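Local coordinates for salt-tolerant glutaminase (Micrococcus luteus, PDB 3AGD), which probably catalyses the hydrolysis of L-glutamine to L-glutamate and ammonium, the reaction of the glutaminase family, at residues Q26-L31 and M161-R166; S92-N97 and L168-M173; I335-A340 and R422-E427. One frame throughout, in Å; residues are numbered along the deposited sequence.

In the fold
Three side-chain contacts in one chain illustrate how local packing is divided between two regions of a protein. Contacts 1 and 2 both lie in the glutaminase region, their centres about 17 Å apart, and both draw on helix 165-176. Along the chain their segments alternate, so the two are interlaced, and they meet directly through the salt bridge from Arg166 NH2 to Glu94 OE2 (3.0 Å). Both border residues that bind L-glutamate. Contact 3 follows later in the sequence, in the STAS region, where helices 337-349 and 419-434 meet about 53 Å from contact 1 and 45 Å from contact 2, centre to centre. Its packing is thus spatially separate from the glutamate site.

Contact 1: Q26-L31 and M161-R166; sequences QYIPVL and MAVSDR
Tyr27 and Val163 meet at the rim of a phenol ring, where an aliphatic branch touches an aromatic edge beside the glutamate-binding site. From CB, the tyrosine side chain starts with CG between the backbone N and the carbonyl carbon (chi1 85°). The ring that follows presents CD1 to Val163 CG2 at 4.0 Å, with the methyl lying in the ring plane, at the edge. The same methyl is 3.9 Å from Tyr27 O. One face of the ring is lined from within its own segment by Ile28 CG1, which stands 3.3 Å above the plane, offset toward the rim. At the far end, Tyr27 OH forms a weak hydrogen bond with Glu160 OE1, and the side chain also packs on Val261; both of these residues contact L-glutamate in a ligand-bound structure of this protein.

Ile28, the N-cap residue of helix 29-32, completes the contact: its CG2 lies 3.7 Å from Val163 CG2. A single valine methyl therefore bridges two consecutive residues ahead of one helix from the loop that leads into another. The junction across these segments is apolar and small, burying 90 Å² in all, so the contact rests on dispersion and shape, and the weak bond from the Tyr27 hydroxyl to Glu160 lies outside it.

Contact 2: S92-N97 and L168-M173; sequences SGEAFN and LSLAHM
Phe96 and Leu170 form a CH-pi contact in the glutaminase domain, a member of the beta-lactamase-like clan, joining the loop between helices 80-84 and 114-123 to helix 165-176. Leu170 CD2 stands over one face of the phenyl ring, 4.0 Å from its centroid and 28° off the normal. The methyl is displaced toward the root of the ring: its closest approach is to Phe96 CG, at 3.6 Å. Phe96 has CG anti to the backbone N (chi1 -176°), which sends the ring toward helix 165-176, where the leucine passes it in the reverse direction.

Ordinary apolar packing continues one helical turn on. Met173 CG lies 3.9 Å from Phe96 CE2, approaching obliquely, and Leu101, further along the same loop, touches both Phe96 and Met173.

The polar component belongs to Glu94, whose carboxylate faces two ways. OE1 accepts a hydrogen bond from the backbone N of Asn114, a residue that contacts L-glutamate in a ligand-bound structure, while OE2 forms a salt bridge with Arg166 NH2. The carboxylate also lies beside aliphatic carbon, supplied by Leu170, which packs on Asn114 too: its CD1 lies 4.0 Å from Glu94 OE2.

Contact 3: I335-A340 and R422-E427; sequences IRFGGA and RRLIAE
Ala340 and Leu424 show how a small residue makes a hollow that a larger one can fill. Helix 337-349 offers a shallow dip at Ala340, bordered one turn back by the ring of Phe337, and Leu424 of helix 419-434 projects into it. The tip of the projection is CD1, which reaches Ala340 CB at 3.8 Å and Phe337 CD1 at 4.0 Å. It comes to the ring obliquely, while nearer the backbone Leu424 CB lies 4.1 Å from Ala340 CB.

The fit can also be read from the other helix. The methyl of Ala340 is a low bump received between two consecutive residues, Leu424 and Ile425; Ile425 CG1 supplies the looser wall at 4.5 Å. Since the alanine projects so little, the backbones can draw near, with the CA atoms of Ala340 and Ile425 only 6.4 Å apart. Leu424 starts with CG anti to its carbonyl carbon (chi1 -70°), and the branch beyond carries CD1 to the phenylalanine.

These helices belong to the STAS domain, where each follows a strand of the mixed sheet, 334-335 or 406-417. Strand 406-417 lies beneath them, receiving Ile335 and Ile425 at Ile417. A second subunit also reaches the contact: the ring of Phe337 meets that of Phe302 of that subunit, with the planes at about 40°.

All the residues that touch are buried, and the side chains that meet are hydrocarbon, so the join depends on complementary shape and the exclusion of water. Directional bonds are left to residues such as Arg423, whose NH2 bonds Asp301 O of the second subunit.

Contact 1: Q26-L31 and M161-R166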
ATOM      1  N   GLN A  26      14.864 -29.856   9.611  1.00 31.93           N
ATOM      2  CA  GLN A  26      15.406 -31.056  10.247  1.00 36.45           C
ATOM      3  C   GLN A  26      14.609 -31.593  11.436  1.00 40.53           C
ATOM      4  O   GLN A  26      14.908 -32.679  11.932  1.00 41.98           O
ATOM      5  CB  GLN A  26      16.840 -30.797  10.718  1.00 37.71           C
ATOM      6  CG  GLN A  26      17.830 -30.420   9.630  1.00 38.32           C
ATOM      7  CD  GLN A  26      18.047 -31.530   8.626  1.00 41.43           C
ATOM      8  OE1 GLN A  26      17.328 -31.637   7.634  1.00 40.64           O
ATOM      9  NE2 GLN A  26      19.039 -32.375   8.886  1.00 45.71           N
ATOM     10  N   TYR A  27      13.601 -30.852  11.890  1.00 42.18           N
ATOM     11  CA  TYR A  27      12.822 -31.274  13.054  1.00 42.38           C
ATOM     12  C   TYR A  27      12.001 -32.554  12.868  1.00 43.08           C
ATOM     13  O   TYR A  27      11.707 -33.248  13.841  1.00 40.92           O
ATOM     14  CB  TYR A  27      11.937 -30.117  13.535  1.00 43.40           C
ATOM     15  CG  TYR A  27      10.604 -29.971  12.841  1.00 46.08           C
ATOM     16  CD1 TYR A  27       9.484 -30.668  13.291  1.00 44.05           C
ATOM     17  CD2 TYR A  27      10.447 -29.098  11.764  1.00 48.29           C
ATOM     18  CE1 TYR A  27       8.237 -30.495  12.696  1.00 43.85           C
ATOM     19  CE2 TYR A  27       9.202 -28.920  11.160  1.00 47.73           C
ATOM     20  CZ  TYR A  27       8.102 -29.620  11.633  1.00 44.48           C
ATOM     21  OH  TYR A  27       6.867 -29.436  11.057  1.00 44.69           O
ATOM     22  N   ILE A  28      11.629 -32.865  11.629  1.00 44.32           N
ATOM     23  CA  ILE A  28      10.884 -34.089  11.344  1.00 44.20           C
ATOM     24  C   ILE A  28      11.387 -34.716  10.056  1.00 46.70           C
ATOM     25  O   ILE A  28      11.591 -34.028   9.055  1.00 48.72           O
ATOM     26  CB  ILE A  28       9.370 -33.850  11.199  1.00 45.83           C
ATOM     27  CG1 ILE A  28       9.114 -32.632  10.310  1.00 43.12           C
ATOM     28  CG2 ILE A  28       8.731 -33.738  12.573  1.00 46.78           C
ATOM     29  CD1 ILE A  28       7.657 -32.438   9.964  1.00 40.43           C
ATOM     30  N   PRO A  29      11.590 -36.041  10.063  1.00 47.22           N
ATOM     31  CA  PRO A  29      12.077 -36.783   8.899  1.00 46.17           C
ATOM     32  C   PRO A  29      11.259 -36.614   7.622  1.00 42.37           C
ATOM     33  O   PRO A  29      11.810 -36.652   6.522  1.00 41.12           O
ATOM     34  CB  PRO A  29      12.105 -38.230   9.396  1.00 49.69           C
ATOM     35  CG  PRO A  29      11.039 -38.248  10.459  1.00 51.72           C
ATOM     36  CD  PRO A  29      11.292 -36.954  11.180  1.00 48.99           C
ATOM     37  N   VAL A  30       9.949 -36.427   7.751  1.00 39.38           N
ATOM     38  CA  VAL A  30       9.127 -36.260   6.558  1.00 34.96           C
ATOM     39  C   VAL A  30       9.599 -35.034   5.769  1.00 31.70           C
ATOM     40  O   VAL A  30       9.654 -35.063   4.539  1.00 33.65           O
ATOM     41  CB  VAL A  30       7.627 -36.115   6.916  1.00 35.70           C
ATOM     42  CG1 VAL A  30       7.404 -34.882   7.762  1.00 36.95           C
ATOM     43  CG2 VAL A  30       6.797 -36.052   5.646  1.00 35.43           C
ATOM     44  N   LEU A  31       9.955 -33.965   6.478  1.00 27.52           N
ATOM     45  CA  LEU A  31      10.431 -32.750   5.828  1.00 26.55           C
ATOM     46  C   LEU A  31      11.943 -32.817   5.637  1.00 25.82           C
ATOM     47  O   LEU A  31      12.474 -32.360   4.626  1.00 22.65           O
ATOM     48  CB  LEU A  31      10.066 -31.515   6.661  1.00 27.64           C
ATOM     49  CG  LEU A  31       8.576 -31.192   6.799  1.00 29.56           C
ATOM     50  CD1 LEU A  31       8.384 -29.885   7.572  1.00 26.83           C
ATOM     51  CD2 LEU A  31       7.961 -31.077   5.417  1.00 31.66           C
ATOM     52  N   MET A 161       3.462 -34.185  15.512  1.00 22.87           N
ATOM     53  CA  MET A 161       2.810 -34.319  16.806  1.00 24.78           C
ATOM     54  C   MET A 161       3.707 -35.027  17.819  1.00 25.22           C
ATOM     55  O   MET A 161       3.491 -34.922  19.026  1.00 23.38           O
ATOM     56  CB  MET A 161       1.488 -35.071  16.660  1.00 23.18           C
ATOM     57  CG  MET A 161       0.343 -34.203  16.162  1.00 22.67           C
ATOM     58  SD  MET A 161      -0.075 -32.868  17.322  1.00 23.15           S
ATOM     59  CE  MET A 161      -1.073 -33.768  18.509  1.00 21.46           C
ATOM     60  N   ALA A 162       4.723 -35.733  17.324  1.00 25.38           N
ATOM     61  CA  ALA A 162       5.651 -36.460  18.190  1.00 24.87           C
ATOM     62  C   ALA A 162       6.725 -35.547  18.777  1.00 24.39           C
ATOM     63  O   ALA A 162       7.405 -35.912  19.737  1.00 25.49           O
ATOM     64  CB  ALA A 162       6.305 -37.592  17.413  1.00 25.52           C
ATOM     65  N   VAL A 163       6.877 -34.361  18.195  1.00 22.49           N
ATOM     66  CA  VAL A 163       7.871 -33.398  18.655  1.00 20.28           C
ATOM     67  C   VAL A 163       7.266 -31.998  18.751  1.00 18.68           C
ATOM     68  O   VAL A 163       7.769 -31.054  18.145  1.00 15.37           O
ATOM     69  CB  VAL A 163       9.093 -33.363  17.696  1.00 25.70           C
ATOM     70  CG1 VAL A 163       9.869 -34.664  17.798  1.00 25.94           C
ATOM     71  CG2 VAL A 163       8.628 -33.161  16.254  1.00 25.21           C
ATOM     72  N   SER A 164       6.195 -31.864  19.529  1.00 19.82           N
ATOM     73  CA  SER A 164       5.527 -30.575  19.680  1.00 20.17           C
ATOM     74  C   SER A 164       5.642 -29.954  21.072  1.00 18.54           C
ATOM     75  O   SER A 164       4.803 -29.140  21.462  1.00 19.77           O
ATOM     76  CB  SER A 164       4.047 -30.713  19.309  1.00 21.37           C
ATOM     77  OG  SER A 164       3.888 -31.101  17.954  1.00 24.01           O
ATOM     78  N   ASP A 165       6.680 -30.316  21.818  1.00 17.18           N
ATOM     79  CA  ASP A 165       6.845 -29.769  23.153  1.00 18.40           C
ATOM     80  C   ASP A 165       6.834 -28.242  23.198  1.00 19.17           C
ATOM     81  O   ASP A 165       6.200 -27.658  24.077  1.00 19.94           O
ATOM     82  CB  ASP A 165       8.123 -30.304  23.808  1.00 20.57           C
ATOM     83  CG  ASP A 165       7.911 -31.647  24.477  1.00 21.41           C
ATOM     84  OD1 ASP A 165       6.955 -31.771  25.270  1.00 21.93           O
ATOM     85  OD2 ASP A 165       8.697 -32.577  24.219  1.00 21.89           O
ATOM     86  N   ARG A 166       7.515 -27.588  22.260  1.00 17.15           N
ATOM     87  CA  ARG A 166       7.538 -26.130  22.269  1.00 15.00           C
ATOM     88  C   ARG A 166       6.143 -25.541  22.096  1.00 16.19           C
ATOM     89  O   ARG A 166       5.750 -24.645  22.846  1.00 17.84           O
ATOM     90  CB  ARG A 166       8.481 -25.566  21.193  1.00 15.25           C
ATOM     91  CG  ARG A 166       8.483 -24.030  21.167  1.00 15.18           C
ATOM     92  CD  ARG A 166       9.664 -23.424  20.418  1.00 14.01           C
ATOM     93  NE  ARG A 166       9.630 -21.961  20.471  1.00 13.59           N
ATOM     94  CZ  ARG A 166       8.769 -21.196  19.799  1.00 17.84           C
ATOM     95  NH1 ARG A 166       7.861 -21.744  18.998  1.00 15.66           N
ATOM     96  NH2 ARG A 166       8.796 -19.875  19.945  1.00 18.70           N
TER

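Contact 2: S92-N97 and L168-M173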
ATOM      1  N   SER A  92       6.107  -8.857  16.148  1.00 18.30           N
ATOM      2  CA  SER A  92       7.062  -9.611  16.942  1.00 21.11           C
ATOM      3  C   SER A  92       7.627 -10.830  16.214  1.00 24.84           C
ATOM      4  O   SER A  92       7.049 -11.310  15.236  1.00 23.23           O
ATOM      5  CB  SER A  92       6.378 -10.058  18.242  1.00 22.67           C
ATOM      6  OG  SER A  92       7.175 -10.971  18.978  1.00 25.47           O
ATOM      7  N   GLY A  93       8.767 -11.313  16.702  1.00 29.61           N
ATOM      8  CA  GLY A  93       9.399 -12.493  16.138  1.00 28.88           C
ATOM      9  C   GLY A  93       8.853 -13.702  16.882  1.00 27.39           C
ATOM     10  O   GLY A  93       8.054 -13.542  17.805  1.00 27.46           O
ATOM     11  N   GLU A  94       9.289 -14.902  16.510  1.00 24.33           N
ATOM     12  CA  GLU A  94       8.794 -16.126  17.141  1.00 23.41           C
ATOM     13  C   GLU A  94       9.241 -16.336  18.593  1.00 23.45           C
ATOM     14  O   GLU A  94       8.540 -16.989  19.366  1.00 24.90           O
ATOM     15  CB  GLU A  94       9.181 -17.333  16.277  1.00 21.79           C
ATOM     16  CG  GLU A  94       8.608 -18.673  16.732  1.00 22.60           C
ATOM     17  CD  GLU A  94       7.107 -18.632  16.973  1.00 22.45           C
ATOM     18  OE1 GLU A  94       6.373 -18.067  16.134  1.00 19.89           O
ATOM     19  OE2 GLU A  94       6.658 -19.179  17.999  1.00 20.17           O
ATOM     20  N   ALA A  95      10.390 -15.779  18.967  1.00 22.98           N
ATOM     21  CA  ALA A  95      10.901 -15.916  20.335  1.00 26.29           C
ATOM     22  C   ALA A  95       9.809 -15.524  21.329  1.00 26.21           C
ATOM     23  O   ALA A  95       9.243 -14.431  21.234  1.00 24.65           O
ATOM     24  CB  ALA A  95      12.131 -15.024  20.529  1.00 29.09           C
ATOM     25  N   PHE A  96       9.514 -16.407  22.281  1.00 24.33           N
ATOM     26  CA  PHE A  96       8.462 -16.131  23.252  1.00 25.85           C
ATOM     27  C   PHE A  96       8.929 -15.551  24.578  1.00 25.26           C
ATOM     28  O   PHE A  96       9.835 -16.080  25.218  1.00 26.02           O
ATOM     29  CB  PHE A  96       7.650 -17.394  23.551  1.00 27.60           C
ATOM     30  CG  PHE A  96       6.483 -17.152  24.475  1.00 25.04           C
ATOM     31  CD1 PHE A  96       5.365 -16.449  24.034  1.00 23.81           C
ATOM     32  CD2 PHE A  96       6.519 -17.589  25.795  1.00 27.24           C
ATOM     33  CE1 PHE A  96       4.297 -16.181  24.897  1.00 25.30           C
ATOM     34  CE2 PHE A  96       5.458 -17.328  26.670  1.00 26.76           C
ATOM     35  CZ  PHE A  96       4.345 -16.621  26.220  1.00 25.90           C
ATOM     36  N   ASN A  97       8.287 -14.463  24.985  1.00 24.94           N
ATOM     37  CA  ASN A  97       8.586 -13.816  26.252  1.00 25.61           C
ATOM     38  C   ASN A  97       7.259 -13.725  26.998  1.00 25.15           C
ATOM     39  O   ASN A  97       6.301 -13.134  26.497  1.00 25.06           O
ATOM     40  CB  ASN A  97       9.148 -12.411  26.032  1.00 31.69           C
ATOM     41  CG  ASN A  97       9.639 -11.777  27.322  1.00 42.59           C
ATOM     42  OD1 ASN A  97       8.962 -11.832  28.349  1.00 45.65           O
ATOM     43  ND2 ASN A  97      10.817 -11.167  27.274  1.00 46.19           N
ATOM     44  N   LEU A 168       3.339 -27.010  22.696  1.00 15.90           N
ATOM     45  CA  LEU A 168       2.555 -27.435  23.855  1.00 14.07           C
ATOM     46  C   LEU A 168       2.894 -26.479  25.005  1.00 12.98           C
ATOM     47  O   LEU A 168       2.041 -26.132  25.818  1.00 16.55           O
ATOM     48  CB  LEU A 168       2.910 -28.874  24.235  1.00 12.71           C
ATOM     49  CG  LEU A 168       2.318 -29.973  23.342  1.00 14.20           C
ATOM     50  CD1 LEU A 168       3.048 -31.310  23.558  1.00 11.77           C
ATOM     51  CD2 LEU A 168       0.841 -30.104  23.648  1.00  9.03           C
ATOM     52  N   SER A 169       4.148 -26.046  25.057  1.00 13.41           N
ATOM     53  CA  SER A 169       4.580 -25.107  26.086  1.00 13.76           C
ATOM     54  C   SER A 169       3.821 -23.797  25.913  1.00 16.40           C
ATOM     55  O   SER A 169       3.281 -23.248  26.872  1.00 17.90           O
ATOM     56  CB  SER A 169       6.075 -24.837  25.969  1.00  9.75           C
ATOM     57  OG  SER A 169       6.437 -23.744  26.790  1.00 16.30           O
ATOM     58  N   LEU A 170       3.783 -23.297  24.681  1.00 14.12           N
ATOM     59  CA  LEU A 170       3.078 -22.055  24.398  1.00 16.16           C
ATOM     60  C   LEU A 170       1.599 -22.212  24.747  1.00 18.43           C
ATOM     61  O   LEU A 170       1.008 -21.349  25.397  1.00 20.56           O
ATOM     62  CB  LEU A 170       3.238 -21.678  22.924  1.00 16.70           C
ATOM     63  CG  LEU A 170       4.679 -21.441  22.434  1.00 17.84           C
ATOM     64  CD1 LEU A 170       4.668 -21.104  20.946  1.00 14.10           C
ATOM     65  CD2 LEU A 170       5.325 -20.304  23.234  1.00 16.64           C
ATOM     66  N   ALA A 171       1.007 -23.325  24.328  1.00 17.76           N
ATOM     67  CA  ALA A 171      -0.398 -23.585  24.610  1.00 16.35           C
ATOM     68  C   ALA A 171      -0.681 -23.576  26.111  1.00 18.12           C
ATOM     69  O   ALA A 171      -1.662 -22.976  26.559  1.00 21.00           O
ATOM     70  CB  ALA A 171      -0.819 -24.920  24.002  1.00 14.99           C
ATOM     71  N   HIS A 172       0.166 -24.241  26.893  1.00 17.97           N
ATOM     72  CA  HIS A 172      -0.028 -24.268  28.344  1.00 17.98           C
ATOM     73  C   HIS A 172       0.072 -22.871  28.941  1.00 17.53           C
ATOM     74  O   HIS A 172      -0.728 -22.495  29.794  1.00 20.90           O
ATOM     75  CB  HIS A 172       0.997 -25.188  29.015  1.00 14.98           C
ATOM     76  CG  HIS A 172       0.593 -26.631  29.037  1.00 15.93           C
ATOM     77  ND1 HIS A 172      -0.482 -27.092  29.766  1.00 13.82           N
ATOM     78  CD2 HIS A 172       1.121 -27.717  28.423  1.00 19.40           C
ATOM     79  CE1 HIS A 172      -0.597 -28.398  29.603  1.00 13.50           C
ATOM     80  NE2 HIS A 172       0.365 -28.803  28.793  1.00 17.30           N
ATOM     81  N   MET A 173       1.052 -22.096  28.492  1.00 16.65           N
ATOM     82  CA  MET A 173       1.213 -20.745  29.008  1.00 17.47           C
ATOM     83  C   MET A 173      -0.015 -19.907  28.661  1.00 15.74           C
ATOM     84  O   MET A 173      -0.502 -19.131  29.480  1.00 14.10           O
ATOM     85  CB  MET A 173       2.467 -20.089  28.423  1.00 19.40           C
ATOM     86  CG  MET A 173       2.841 -18.771  29.102  1.00 22.18           C
ATOM     87  SD  MET A 173       3.344 -18.971  30.840  1.00 21.66           S
ATOM     88  CE  MET A 173       5.059 -19.437  30.631  1.00 17.55           C
TER

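Contact 3: I335-A340 and R422-E427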
ATOM      1  N   ILE A 335     -14.022   2.091  -8.750  1.00 20.48           N
ATOM      2  CA  ILE A 335     -14.123   3.362  -8.059  1.00 20.50           C
ATOM      3  C   ILE A 335     -14.314   3.327  -6.550  1.00 22.67           C
ATOM      4  O   ILE A 335     -15.280   2.764  -6.035  1.00 22.82           O
ATOM      5  CB  ILE A 335     -15.244   4.218  -8.686  1.00 20.10           C
ATOM      6  CG1 ILE A 335     -14.934   4.450 -10.167  1.00 18.45           C
ATOM      7  CG2 ILE A 335     -15.363   5.556  -7.956  1.00 19.38           C
ATOM      8  CD1 ILE A 335     -15.997   5.248 -10.903  1.00 21.07           C
ATOM      9  N   ARG A 336     -13.369   3.950  -5.856  1.00 23.70           N
ATOM     10  CA  ARG A 336     -13.389   4.068  -4.407  1.00 24.23           C
ATOM     11  C   ARG A 336     -13.111   5.544  -4.137  1.00 23.82           C
ATOM     12  O   ARG A 336     -13.404   6.384  -4.989  1.00 24.81           O
ATOM     13  CB  ARG A 336     -12.317   3.168  -3.792  1.00 27.39           C
ATOM     14  CG  ARG A 336     -12.575   1.682  -4.060  1.00 32.35           C
ATOM     15  CD  ARG A 336     -11.372   0.809  -3.740  1.00 37.75           C
ATOM     16  NE  ARG A 336     -11.430   0.177  -2.422  1.00 43.57           N
ATOM     17  CZ  ARG A 336     -11.446   0.834  -1.269  1.00 49.57           C
ATOM     18  NH1 ARG A 336     -11.415   2.155  -1.263  1.00 54.70           N
ATOM     19  NH2 ARG A 336     -11.474   0.171  -0.120  1.00 48.55           N
ATOM     20  N   PHE A 337     -12.550   5.881  -2.982  1.00 20.43           N
ATOM     21  CA  PHE A 337     -12.287   7.288  -2.698  1.00 19.43           C
ATOM     22  C   PHE A 337     -11.519   7.995  -3.811  1.00 20.93           C
ATOM     23  O   PHE A 337     -11.949   9.036  -4.304  1.00 19.03           O
ATOM     24  CB  PHE A 337     -11.498   7.466  -1.405  1.00 17.44           C
ATOM     25  CG  PHE A 337     -11.171   8.904  -1.110  1.00 21.58           C
ATOM     26  CD1 PHE A 337     -12.116   9.740  -0.514  1.00 21.40           C
ATOM     27  CD2 PHE A 337      -9.949   9.446  -1.500  1.00 20.72           C
ATOM     28  CE1 PHE A 337     -11.844  11.097  -0.313  1.00 24.10           C
ATOM     29  CE2 PHE A 337      -9.671  10.804  -1.304  1.00 21.27           C
ATOM     30  CZ  PHE A 337     -10.620  11.628  -0.710  1.00 22.07           C
ATOM     31  N   GLY A 338     -10.376   7.425  -4.187  1.00 20.93           N
ATOM     32  CA  GLY A 338      -9.537   8.012  -5.217  1.00 19.06           C
ATOM     33  C   GLY A 338     -10.228   8.424  -6.501  1.00 20.48           C
ATOM     34  O   GLY A 338     -10.054   9.552  -6.974  1.00 22.45           O
ATOM     35  N   GLY A 339     -10.994   7.508  -7.081  1.00 18.17           N
ATOM     36  CA  GLY A 339     -11.697   7.813  -8.313  1.00 16.29           C
ATOM     37  C   GLY A 339     -12.829   8.800  -8.097  1.00 16.62           C
ATOM     38  O   GLY A 339     -13.042   9.694  -8.914  1.00 16.72           O
ATOM     39  N   ALA A 340     -13.556   8.643  -6.995  1.00 16.52           N
ATOM     40  CA  ALA A 340     -14.672   9.532  -6.691  1.00 23.00           C
ATOM     41  C   ALA A 340     -14.204  10.979  -6.520  1.00 28.05           C
ATOM     42  O   ALA A 340     -14.885  11.911  -6.943  1.00 28.87           O
ATOM     43  CB  ALA A 340     -15.390   9.056  -5.433  1.00 21.88           C
ATOM     44  N   ARG A 422     -19.762   5.805  -3.827  1.00 27.12           N
ATOM     45  CA  ARG A 422     -21.194   5.805  -4.062  1.00 29.61           C
ATOM     46  C   ARG A 422     -21.862   6.991  -3.346  1.00 27.82           C
ATOM     47  O   ARG A 422     -22.773   7.616  -3.881  1.00 28.25           O
ATOM     48  CB  ARG A 422     -21.748   4.464  -3.572  1.00 33.65           C
ATOM     49  CG  ARG A 422     -23.201   4.211  -3.834  1.00 40.48           C
ATOM     50  CD  ARG A 422     -23.578   2.790  -3.413  1.00 41.94           C
ATOM     51  NE  ARG A 422     -23.211   1.779  -4.404  1.00 40.34           N
ATOM     52  CZ  ARG A 422     -22.324   0.808  -4.203  1.00 45.98           C
ATOM     53  NH1 ARG A 422     -21.688   0.704  -3.043  1.00 46.27           N
ATOM     54  NH2 ARG A 422     -22.086  -0.080  -5.162  1.00 47.76           N
ATOM     55  N   ARG A 423     -21.394   7.305  -2.143  1.00 24.87           N
ATOM     56  CA  ARG A 423     -21.938   8.419  -1.372  1.00 24.13           C
ATOM     57  C   ARG A 423     -21.436   9.762  -1.908  1.00 24.74           C
ATOM     58  O   ARG A 423     -22.187  10.738  -1.973  1.00 25.01           O
ATOM     59  CB  ARG A 423     -21.540   8.280   0.098  1.00 29.20           C
ATOM     60  CG  ARG A 423     -21.831   9.508   0.947  1.00 37.69           C
ATOM     61  CD  ARG A 423     -21.144   9.409   2.298  1.00 46.68           C
ATOM     62  NE  ARG A 423     -19.698   9.252   2.156  1.00 55.89           N
ATOM     63  CZ  ARG A 423     -18.848   9.171   3.174  1.00 59.57           C
ATOM     64  NH1 ARG A 423     -19.294   9.235   4.422  1.00 63.65           N
ATOM     65  NH2 ARG A 423     -17.551   9.024   2.945  1.00 57.48           N
ATOM     66  N   LEU A 424     -20.163   9.814  -2.282  1.00 23.03           N
ATOM     67  CA  LEU A 424     -19.578  11.041  -2.809  1.00 22.56           C
ATOM     68  C   LEU A 424     -20.203  11.444  -4.143  1.00 24.21           C
ATOM     69  O   LEU A 424     -20.546  12.605  -4.343  1.00 25.39           O
ATOM     70  CB  LEU A 424     -18.061  10.882  -2.970  1.00 20.71           C
ATOM     71  CG  LEU A 424     -17.262  10.804  -1.664  1.00 21.30           C
ATOM     72  CD1 LEU A 424     -15.797  10.495  -1.954  1.00 18.89           C
ATOM     73  CD2 LEU A 424     -17.388  12.127  -0.922  1.00 19.85           C
ATOM     74  N   ILE A 425     -20.355  10.486  -5.052  1.00 23.98           N
ATOM     75  CA  ILE A 425     -20.936  10.775  -6.360  1.00 24.46           C
ATOM     76  C   ILE A 425     -22.413  11.175  -6.260  1.00 27.40           C
ATOM     77  O   ILE A 425     -22.877  12.049  -6.996  1.00 30.80           O
ATOM     78  CB  ILE A 425     -20.798   9.567  -7.299  1.00 22.72           C
ATOM     79  CG1 ILE A 425     -19.316   9.320  -7.592  1.00 24.76           C
ATOM     80  CG2 ILE A 425     -21.570   9.811  -8.594  1.00 23.54           C
ATOM     81  CD1 ILE A 425     -19.051   8.145  -8.522  1.00 24.22           C
ATOM     82  N   ALA A 426     -23.147  10.541  -5.351  1.00 25.38           N
ATOM     83  CA  ALA A 426     -24.562  10.849  -5.168  1.00 26.08           C
ATOM     84  C   ALA A 426     -24.710  12.301  -4.712  1.00 25.97           C
ATOM     85  O   ALA A 426     -25.613  13.013  -5.151  1.00 25.69           O
ATOM     86  CB  ALA A 426     -25.181   9.900  -4.135  1.00 22.70           C
ATOM     87  N   GLU A 427     -23.813  12.725  -3.828  1.00 25.15           N
ATOM     88  CA  GLU A 427     -23.812  14.089  -3.309  1.00 27.10           C
ATOM     89  C   GLU A 427     -23.455  15.072  -4.422  1.00 26.00           C
ATOM     90  O   GLU A 427     -24.067  16.133  -4.548  1.00 26.78           O
ATOM     91  CB  GLU A 427     -22.797  14.212  -2.170  1.00 29.50           C
ATOM     92  CG  GLU A 427     -22.616  15.622  -1.616  1.00 30.89           C
ATOM     93  CD  GLU A 427     -23.885  16.185  -0.997  1.00 32.28           C
ATOM     94  OE1 GLU A 427     -24.551  15.456  -0.236  1.00 32.06           O
ATOM     95  OE2 GLU A 427     -24.208  17.360  -1.258  1.00 32.84           O
TER